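PDB 2P3V: inositol-1-monophosphatase from Thermotoga maritima, which hydrolyses the phosphate esters of fructose 1,6-bisphosphate, inositol 1-phosphate and several other substrates with magnesium as cofactor, working as a homotetramer. Local coordinates for residues L91-I96 with P114-T119; I8-K13 with R47-E52; A141-C146 with G236-E241. All blocks are in the same frame, centred on the assembly; numbering follows the deposited sequence.

Contact 1 of 3, residues L91-I96 with P114-T119; sequences LPNFSI and PALNET
Phe94 sets its ring against Pro114 and Ala115 where two loops meet at the end of the large mixed sheet of the inositol monophosphatase fold; each loop leads into a strand, 95-102 and 118-123, with strand 105-113 between them in the sheet. The tight part is apolar. The far end of the ring, CE1 and CZ, meets the proline obliquely, CE1 of Phe94 lying 3.8 Å from CD of Pro114, while CE2 of Phe94 meets CB of Ala115 at the same 3.8 Å. With its CG lodged between the backbone N and the carbonyl carbon (chi1 72°), the phenyl group swings back toward both residues. Helix 2-21 covers this side, its Met19 resting on Pro114 and Ala115, and Trp22 and Phe87 add their rings around Phe94, which lies close to the magnesium ligand Ile81.

The more open side lies toward Leu116, which is partly exposed and sits at a subunit interface, although its CD2 still comes within 3.7 Å of CB of Pro92, while CD1 of Leu116 lies beside the amide oxygen OD1 of Asn93. Beyond it, Leu116 of the second subunit packs against this leucine. Asn93 itself centres an inverse gamma turn. A water sits over one face of the Phe94 ring and joins the two loops: it donates to O of Pro92 and, at 2.7 Å, to O of Phe94, and weakly accepts from N of Ala115.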
loop_
_atom_site.group_PDB
_atom_site.type_symbol
_atom_site.label_atom_id
_atom_site.label_comp_id
_atom_site.label_asym_id
_atom_site.label_seq_id
_atom_site.Cartn_x
_atom_site.Cartn_y
_atom_site.Cartn_z
ATOM N N LEU A 91 5.400 14.854 -3.717
ATOM C CA LEU A 91 4.718 14.744 -2.432
ATOM C C LEU A 91 3.448 13.921 -2.682
ATOM O O LEU A 91 2.759 14.105 -3.686
ATOM C CB LEU A 91 4.385 16.135 -1.879
ATOM C CG LEU A 91 5.568 16.931 -1.309
ATOM C CD1 LEU A 91 5.120 18.353 -1.037
ATOM C CD2 LEU A 91 6.105 16.273 -0.031
ATOM N N PRO A 92 3.133 12.985 -1.778
ATOM C CA PRO A 92 1.951 12.128 -1.918
ATOM C C PRO A 92 0.584 12.799 -1.818
ATOM O O PRO A 92 -0.423 12.221 -2.216
ATOM C CB PRO A 92 2.161 11.087 -0.822
ATOM C CG PRO A 92 2.872 11.872 0.233
ATOM C CD PRO A 92 3.893 12.636 -0.567
ATOM N N ASN A 93 0.544 14.010 -1.282
ATOM C CA ASN A 93 -0.718 14.715 -1.132
ATOM C C ASN A 93 -1.221 15.376 -2.394
ATOM O O ASN A 93 -1.048 16.576 -2.620
ATOM C CB ASN A 93 -0.616 15.743 -0.010
ATOM C CG ASN A 93 -0.795 15.118 1.351
ATOM O OD1 ASN A 93 -0.403 13.973 1.575
ATOM N ND2 ASN A 93 -1.379 15.870 2.275
ATOM N N PHE A 94 -1.850 14.564 -3.227
ATOM C CA PHE A 94 -2.438 15.041 -4.462
ATOM C C PHE A 94 -3.592 14.089 -4.755
ATOM O O PHE A 94 -3.574 12.934 -4.318
ATOM C CB PHE A 94 -1.388 15.074 -5.589
ATOM C CG PHE A 94 -0.973 13.720 -6.104
ATOM C CD1 PHE A 94 -1.700 13.091 -7.125
ATOM C CD2 PHE A 94 0.146 13.070 -5.579
ATOM C CE1 PHE A 94 -1.318 11.841 -7.609
ATOM C CE2 PHE A 94 0.537 11.812 -6.058
ATOM C CZ PHE A 94 -0.192 11.199 -7.069
ATOM N N SER A 95 -4.610 14.566 -5.459
ATOM C CA SER A 95 -5.740 13.711 -5.747
ATOM C C SER A 95 -6.469 14.048 -7.033
ATOM O O SER A 95 -6.287 15.122 -7.614
ATOM C CB SER A 95 -6.733 13.765 -4.584
ATOM O OG SER A 95 -7.242 15.074 -4.390
ATOM N N ILE A 96 -7.293 13.099 -7.463
ATOM C CA ILE A 96 -8.128 13.239 -8.643
ATOM C C ILE A 96 -9.542 13.456 -8.100
ATOM O O ILE A 96 -10.055 12.666 -7.297
ATOM C CB ILE A 96 -8.124 11.956 -9.500
ATOM C CG1 ILE A 96 -6.693 11.597 -9.896
ATOM C CG2 ILE A 96 -8.963 12.162 -10.758
ATOM C CD1 ILE A 96 -6.586 10.293 -10.646
ATOM N N PRO A 114 -4.089 8.629 -5.352
ATOM C CA PRO A 114 -3.313 7.506 -5.880
ATOM C C PRO A 114 -2.194 7.027 -4.961
ATOM O O PRO A 114 -2.158 5.872 -4.563
ATOM C CB PRO A 114 -2.761 8.066 -7.188
ATOM C CG PRO A 114 -3.827 8.981 -7.629
ATOM C CD PRO A 114 -4.199 9.695 -6.362
ATOM N N ALA A 115 -1.280 7.932 -4.637
ATOM C CA ALA A 115 -0.143 7.597 -3.803
ATOM C C ALA A 115 -0.500 7.193 -2.376
ATOM O O ALA A 115 0.301 6.559 -1.694
ATOM C CB ALA A 115 0.844 8.769 -3.789
ATOM N N LEU A 116 -1.689 7.549 -1.908
ATOM C CA LEU A 116 -2.054 7.189 -0.541
ATOM C C LEU A 116 -3.115 6.104 -0.510
ATOM O O LEU A 116 -3.537 5.686 0.563
ATOM C CB LEU A 116 -2.578 8.410 0.210
ATOM C CG LEU A 116 -1.705 9.664 0.242
ATOM C CD1 LEU A 116 -2.528 10.847 0.712
ATOM C CD2 LEU A 116 -0.519 9.441 1.152
ATOM N N ASN A 117 -3.551 5.645 -1.678
ATOM C CA ASN A 117 -4.585 4.616 -1.734
ATOM C C ASN A 117 -5.769 5.055 -0.904
ATOM O O ASN A 117 -6.334 4.260 -0.159
ATOM C CB ASN A 117 -4.071 3.300 -1.168
ATOM C CG ASN A 117 -2.854 2.795 -1.893
ATOM O OD1 ASN A 117 -1.817 2.532 -1.280
ATOM N ND2 ASN A 117 -2.967 2.660 -3.208
ATOM N N GLU A 118 -6.132 6.324 -1.012
ATOM C CA GLU A 118 -7.266 6.844 -0.261
ATOM C C GLU A 118 -8.373 7.271 -1.208
ATOM O O GLU A 118 -8.211 8.238 -1.952
ATOM C CB GLU A 118 -6.829 8.039 0.592
ATOM C CG GLU A 118 -5.883 7.662 1.715
ATOM C CD GLU A 118 -5.453 8.848 2.552
ATOM O OE1 GLU A 118 -4.857 8.632 3.632
ATOM O OE2 GLU A 118 -5.701 9.992 2.131
ATOM N N THR A 119 -9.485 6.541 -1.208
ATOM C CA THR A 119 -10.609 6.910 -2.058
ATOM C C THR A 119 -11.754 7.275 -1.137
ATOM O O THR A 119 -12.377 6.408 -0.529
ATOM C CB THR A 119 -11.056 5.763 -2.997
ATOM O OG1 THR A 119 -9.953 5.340 -3.809
ATOM C CG2 THR A 119 -12.182 6.243 -3.919
HETATM O O HOH W 1 -2.158 10.688 -3.925
#

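Contact 2 of 3, residues I8-K13 with R47-E52; sequences IKLLRK and RMIVDE
Leu10 reaches across to helix 40-56 with both methyl groups, each finding a different residue. CD2 of Leu10 meets the branch methyl CG2 of Ile49 at 3.8 Å, and CD1 of Leu10 lies against the aliphatic part of Glu52, 3.6 Å from its CG. The fork is aimed by the leucine's first torsion: CG stands opposite the backbone N (chi1 178°), which directs the fork toward helix 40-56. Leu11 adds a more distant touch, its CD2 4.5 Å from CD1 of Ile49.

On the partly exposed side, Lys13 extends its fully stretched chain toward Glu52, and the two side chains are set at about a right angle. NZ of Lys13 stays 4.1 Å from OE2 of Glu52, beyond a salt bridge. CB and CG of Glu52 lie against Leu10, and the bend at chi2 (-69°) beyond them turns the carboxylate toward the lysine.

The helices 2-21 and 40-56 run nearly antiparallel, at 152° over these segments with axes 10.4 Å apart, and lie together on the large sheet. Beneath them Leu11 rests on Ile96, Leu98 and Val110, and Ile49 on Ile78 and Ile96; Val14 of helix 2-21 extends the seam to Ile49 and Met48. Cohesion between the segments therefore rests on aliphatic contact, to which the opposite charges of Lys13 and Glu52 would add a mild, undirected attraction.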
loop_
_atom_site.group_PDB
_atom_site.type_symbol
_atom_site.label_atom_id
_atom_site.label_comp_id
_atom_site.label_asym_id
_atom_site.label_seq_id
_atom_site.Cartn_x
_atom_site.Cartn_y
_atom_site.Cartn_z
ATOM N N ILE A 8 -15.609 5.569 -8.619
ATOM C CA ILE A 8 -14.560 5.017 -7.780
ATOM C C ILE A 8 -13.605 4.228 -8.668
ATOM O O ILE A 8 -12.406 4.490 -8.691
ATOM C CB ILE A 8 -15.147 4.082 -6.686
ATOM C CG1 ILE A 8 -16.065 4.885 -5.760
ATOM C CG2 ILE A 8 -14.025 3.432 -5.879
ATOM C CD1 ILE A 8 -16.810 4.041 -4.726
ATOM N N LYS A 9 -14.143 3.268 -9.408
ATOM C CA LYS A 9 -13.310 2.461 -10.281
ATOM C C LYS A 9 -12.576 3.333 -11.298
ATOM O O LYS A 9 -11.381 3.163 -11.524
ATOM C CB LYS A 9 -14.155 1.389 -10.983
ATOM C CG LYS A 9 -14.673 0.329 -10.025
ATOM C CD LYS A 9 -15.581 -0.706 -10.698
ATOM C CE LYS A 9 -16.072 -1.731 -9.677
ATOM N NZ LYS A 9 -17.121 -2.682 -10.158
ATOM N N LEU A 10 -13.272 4.279 -11.908
ATOM C CA LEU A 10 -12.622 5.152 -12.883
ATOM C C LEU A 10 -11.439 5.963 -12.311
ATOM O O LEU A 10 -10.363 6.004 -12.909
ATOM C CB LEU A 10 -13.650 6.114 -13.487
ATOM C CG LEU A 10 -13.092 7.129 -14.488
ATOM C CD1 LEU A 10 -12.541 6.405 -15.714
ATOM C CD2 LEU A 10 -14.192 8.104 -14.876
ATOM N N LEU A 11 -11.630 6.617 -11.167
ATOM C CA LEU A 11 -10.546 7.411 -10.598
ATOM C C LEU A 11 -9.379 6.555 -10.106
ATOM O O LEU A 11 -8.232 7.007 -10.115
ATOM C CB LEU A 11 -11.055 8.309 -9.466
ATOM C CG LEU A 11 -12.224 9.256 -9.771
ATOM C CD1 LEU A 11 -12.176 10.408 -8.766
ATOM C CD2 LEU A 11 -12.148 9.791 -11.204
ATOM N N ARG A 12 -9.660 5.328 -9.681
ATOM C CA ARG A 12 -8.591 4.442 -9.222
ATOM C C ARG A 12 -7.759 3.971 -10.409
ATOM O O ARG A 12 -6.534 3.837 -10.314
ATOM C CB ARG A 12 -9.167 3.243 -8.486
ATOM C CG ARG A 12 -9.651 3.584 -7.103
ATOM C CD ARG A 12 -10.337 2.396 -6.454
ATOM N NE ARG A 12 -10.520 2.638 -5.028
ATOM C CZ ARG A 12 -11.195 1.839 -4.208
ATOM N NH1 ARG A 12 -11.768 0.731 -4.675
ATOM N NH2 ARG A 12 -11.279 2.148 -2.918
ATOM N N LYS A 13 -8.433 3.730 -11.529
ATOM C CA LYS A 13 -7.768 3.306 -12.757
ATOM C C LYS A 13 -6.836 4.443 -13.186
ATOM O O LYS A 13 -5.619 4.277 -13.250
ATOM C CB LYS A 13 -8.815 3.030 -13.846
ATOM C CG LYS A 13 -8.272 2.597 -15.207
ATOM C CD LYS A 13 -9.412 2.387 -16.221
ATOM C CE LYS A 13 -8.899 1.899 -17.591
ATOM N NZ LYS A 13 -9.983 1.711 -18.614
ATOM N N ARG A 47 -8.129 13.624 -20.216
ATOM C CA ARG A 47 -8.594 13.007 -21.454
ATOM C C ARG A 47 -9.086 11.580 -21.214
ATOM O O ARG A 47 -10.083 11.142 -21.795
ATOM C CB ARG A 47 -7.476 13.001 -22.505
ATOM C CG ARG A 47 -7.929 12.528 -23.889
ATOM C CD ARG A 47 -6.788 11.863 -24.631
ATOM N NE ARG A 47 -6.165 10.846 -23.786
ATOM C CZ ARG A 47 -4.855 10.751 -23.569
ATOM N NH1 ARG A 47 -4.020 11.610 -24.145
ATOM N NH2 ARG A 47 -4.383 9.812 -22.752
ATOM N N MET A 48 -8.383 10.865 -20.345
ATOM C CA MET A 48 -8.726 9.486 -20.016
ATOM C C MET A 48 -10.045 9.425 -19.247
ATOM O O MET A 48 -10.863 8.542 -19.477
ATOM C CB MET A 48 -7.597 8.860 -19.188
ATOM C CG MET A 48 -7.669 7.344 -19.036
ATOM S SD MET A 48 -6.296 6.662 -18.052
ATOM C CE MET A 48 -4.913 6.993 -19.148
ATOM N N ILE A 49 -10.250 10.368 -18.332
ATOM C CA ILE A 49 -11.478 10.407 -17.549
ATOM C C ILE A 49 -12.641 10.833 -18.434
ATOM O O ILE A 49 -13.721 10.245 -18.397
ATOM C CB ILE A 49 -11.356 11.399 -16.391
ATOM C CG1 ILE A 49 -10.259 10.932 -15.431
ATOM C CG2 ILE A 49 -12.679 11.523 -15.674
ATOM C CD1 ILE A 49 -9.871 11.961 -14.378
ATOM N N VAL A 50 -12.413 11.864 -19.237
ATOM C CA VAL A 50 -13.446 12.372 -20.132
ATOM C C VAL A 50 -13.915 11.342 -21.175
ATOM O O VAL A 50 -15.111 11.212 -21.418
ATOM C CB VAL A 50 -12.954 13.669 -20.822
ATOM C CG1 VAL A 50 -13.972 14.155 -21.844
ATOM C CG2 VAL A 50 -12.719 14.741 -19.770
ATOM N N ASP A 51 -12.993 10.594 -21.776
ATOM C CA ASP A 51 -13.382 9.597 -22.775
ATOM C C ASP A 51 -14.292 8.510 -22.202
ATOM O O ASP A 51 -15.175 8.012 -22.895
ATOM C CB ASP A 51 -12.151 8.918 -23.399
ATOM C CG ASP A 51 -11.248 9.893 -24.142
ATOM O OD1 ASP A 51 -11.761 10.876 -24.709
ATOM O OD2 ASP A 51 -10.018 9.662 -24.178
ATOM N N GLU A 52 -14.062 8.132 -20.946
ATOM C CA GLU A 52 -14.859 7.096 -20.294
ATOM C C GLU A 52 -16.259 7.572 -19.931
ATOM O O GLU A 52 -17.221 6.810 -20.032
ATOM C CB GLU A 52 -14.158 6.593 -19.028
ATOM C CG GLU A 52 -12.946 5.693 -19.266
ATOM C CD GLU A 52 -13.326 4.338 -19.838
ATOM O OE1 GLU A 52 -14.244 3.696 -19.279
ATOM O OE2 GLU A 52 -12.701 3.904 -20.835
#

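Contact 3 of 3, residues A141-C146 with G236-E241; sequences ASLEEC and GLIHDE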
loop_
_atom_site.group_PDB
_atom_site.type_symbol
_atom_site.label_atom_id
_atom_site.label_comp_id
_atom_site.label_asym_id
_atom_site.label_seq_id
_atom_site.Cartn_x
_atom_site.Cartn_y
_atom_site.Cartn_z
ATOM N N ALA A 141 -15.179 19.341 20.236
ATOM C CA ALA A 141 -16.056 20.496 20.448
ATOM C C ALA A 141 -15.420 21.859 20.735
ATOM O O ALA A 141 -16.113 22.878 20.717
ATOM C CB ALA A 141 -17.058 20.164 21.549
ATOM N N SER A 142 -14.117 21.885 21.001
ATOM C CA SER A 142 -13.410 23.137 21.290
ATOM C C SER A 142 -12.061 23.210 20.560
ATOM O O SER A 142 -11.418 22.190 20.328
ATOM C CB SER A 142 -13.211 23.264 22.797
ATOM O OG SER A 142 -12.810 22.021 23.346
ATOM N N LEU A 143 -11.629 24.416 20.208
ATOM C CA LEU A 143 -10.381 24.576 19.471
ATOM C C LEU A 143 -9.105 24.035 20.116
ATOM O O LEU A 143 -8.208 23.607 19.396
ATOM C CB LEU A 143 -10.182 26.044 19.078
ATOM C CG LEU A 143 -11.170 26.591 18.036
ATOM C CD1 LEU A 143 -10.743 27.980 17.585
ATOM C CD2 LEU A 143 -11.219 25.664 16.839
ATOM N N GLU A 144 -9.012 24.033 21.445
ATOM C CA GLU A 144 -7.808 23.520 22.111
ATOM C C GLU A 144 -7.478 22.099 21.672
ATOM O O GLU A 144 -6.339 21.648 21.785
ATOM C CB GLU A 144 -7.961 23.524 23.637
ATOM C CG GLU A 144 -8.348 24.855 24.221
ATOM C CD GLU A 144 -9.831 25.119 24.079
ATOM O OE1 GLU A 144 -10.602 24.622 24.932
ATOM O OE2 GLU A 144 -10.222 25.809 23.111
ATOM N N GLU A 145 -8.477 21.385 21.178
ATOM C CA GLU A 145 -8.256 20.023 20.735
ATOM C C GLU A 145 -8.525 19.824 19.259
ATOM O O GLU A 145 -8.883 18.723 18.828
ATOM C CB GLU A 145 -9.115 19.078 21.556
ATOM C CG GLU A 145 -10.377 19.714 22.047
ATOM C CD GLU A 145 -10.996 18.933 23.177
ATOM O OE1 GLU A 145 -12.028 19.395 23.713
ATOM O OE2 GLU A 145 -10.450 17.858 23.527
ATOM N N CYS A 146 -8.339 20.888 18.483
ATOM C CA CYS A 146 -8.558 20.820 17.049
ATOM C C CYS A 146 -7.318 21.023 16.231
ATOM O O CYS A 146 -6.434 21.795 16.591
ATOM C CB CYS A 146 -9.559 21.868 16.579
ATOM S SG CYS A 146 -11.235 21.483 16.960
ATOM N N GLY A 236 -18.846 21.065 12.236
ATOM C CA GLY A 236 -20.066 21.683 12.714
ATOM C C GLY A 236 -20.015 22.158 14.152
ATOM O O GLY A 236 -20.709 23.105 14.518
ATOM N N LEU A 237 -19.192 21.513 14.970
ATOM C CA LEU A 237 -19.080 21.872 16.382
ATOM C C LEU A 237 -18.290 23.156 16.677
ATOM O O LEU A 237 -18.661 23.915 17.574
ATOM C CB LEU A 237 -18.465 20.709 17.163
ATOM C CG LEU A 237 -19.162 19.353 17.017
ATOM C CD1 LEU A 237 -18.382 18.315 17.801
ATOM C CD2 LEU A 237 -20.598 19.431 17.512
ATOM N N ILE A 238 -17.211 23.403 15.939
ATOM C CA ILE A 238 -16.393 24.600 16.161
ATOM C C ILE A 238 -16.484 25.623 15.028
ATOM O O ILE A 238 -15.698 26.570 14.971
ATOM C CB ILE A 238 -14.899 24.229 16.361
ATOM C CG1 ILE A 238 -14.499 23.114 15.395
ATOM C CG2 ILE A 238 -14.651 23.798 17.807
ATOM C CD1 ILE A 238 -14.570 23.492 13.942
ATOM N N HIS A 239 -17.458 25.430 14.145
ATOM C CA HIS A 239 -17.647 26.302 12.996
ATOM C C HIS A 239 -17.690 27.797 13.333
ATOM O O HIS A 239 -16.889 28.575 12.819
ATOM C CB HIS A 239 -18.930 25.907 12.259
ATOM C CG HIS A 239 -18.909 26.223 10.794
ATOM N ND1 HIS A 239 -18.128 25.530 9.894
ATOM C CD2 HIS A 239 -19.575 27.155 10.071
ATOM C CE1 HIS A 239 -18.314 26.020 8.682
ATOM N NE2 HIS A 239 -19.188 27.007 8.762
ATOM N N ASP A 240 -18.627 28.192 14.190
ATOM C CA ASP A 240 -18.787 29.595 14.578
ATOM C C ASP A 240 -17.450 30.221 14.942
ATOM O O ASP A 240 -17.140 31.332 14.501
ATOM C CB ASP A 240 -19.751 29.709 15.764
ATOM C CG ASP A 240 -21.104 29.072 15.480
ATOM O OD1 ASP A 240 -21.771 29.496 14.514
ATOM O OD2 ASP A 240 -21.501 28.144 16.217
ATOM N N GLU A 241 -16.666 29.498 15.745
ATOM C CA GLU A 241 -15.348 29.961 16.176
ATOM C C GLU A 241 -14.464 30.248 14.980
ATOM O O GLU A 241 -13.897 31.330 14.869
ATOM C CB GLU A 241 -14.663 28.919 17.065
ATOM C CG GLU A 241 -15.332 28.694 18.416
ATOM C CD GLU A 241 -16.492 27.714 18.356
ATOM O OE1 GLU A 241 -17.320 27.812 17.420
ATOM O OE2 GLU A 241 -16.576 26.851 19.260
#
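Ile238 makes the largest share of the contact, as the residue at the N-cap position of the C-terminal helix 239-252 and facing the loop that leads into strand 147-150. Its branch point and both arms each meet a different group. CB of Ile238 lies 4.0 Å from CD2 of Leu143, CG1 of Ile238 is 4.0 Å from SG of Cys146, and the methyl CG2 of Ile238 presses on the peptide, 3.4 Å from O of Ala141. With CG1 placed between the backbone N and the carbonyl carbon (chi1 40°), the ethyl arm points toward the cysteine while CG2 turns to the loop backbone. Leu143 spreads its two methyls over the helix start: beside the CD2 contact, its CD1 lies 4.1 Å from CB of Glu241, the two side chains lying alongside and pointing opposite ways. At the exposed margin, Leu237 lays its CB 4.1 Å from CA of Ala141.

Polar groups act within each side. In the loop, the short 3-10 turn is closed by backbone bonds from N of Glu145 to O of Ser142 and from N of Cys146 to O of Leu143, the latter 2.9 Å. Near the helix start, Ser234 OG binds N of Gly236 and ND1 of His239, and NE2 of His239 reaches Thr217.

Phe191 of strand 191-194 touches both Leu143 and Ile238, tying the pair to the smaller five-stranded sheet. Since the segments meet through aliphatic carbon, a thiol and the carbonyl oxygen of Ala141, loop and helix start are held by van der Waals contact, with no directed bond between these two segments.

How the contacts relate
Contacts 1 and 2 are buried and belong to the part of the chain built on the large mixed sheet, whereas contact 3 is partly buried, its centre about 27 Å from that of contact 1 and about 37 Å from that of contact 2. The first two touch: Ile96 of contact 1 is also part of the floor under contact 2, and Thr119 OG1 probably hydrogen-bonds to Arg12 NE. Contact 3 lies beside the smaller sheet, at the start of the C-terminal helix. All three join their segments mainly through apolar groups, but contact 1 adds an aromatic ring and a bridging water, contact 2 a loose charge pair, and contact 3 a thiol and backbone carbonyl. Contacts 1 and 3 both approach the second subunit.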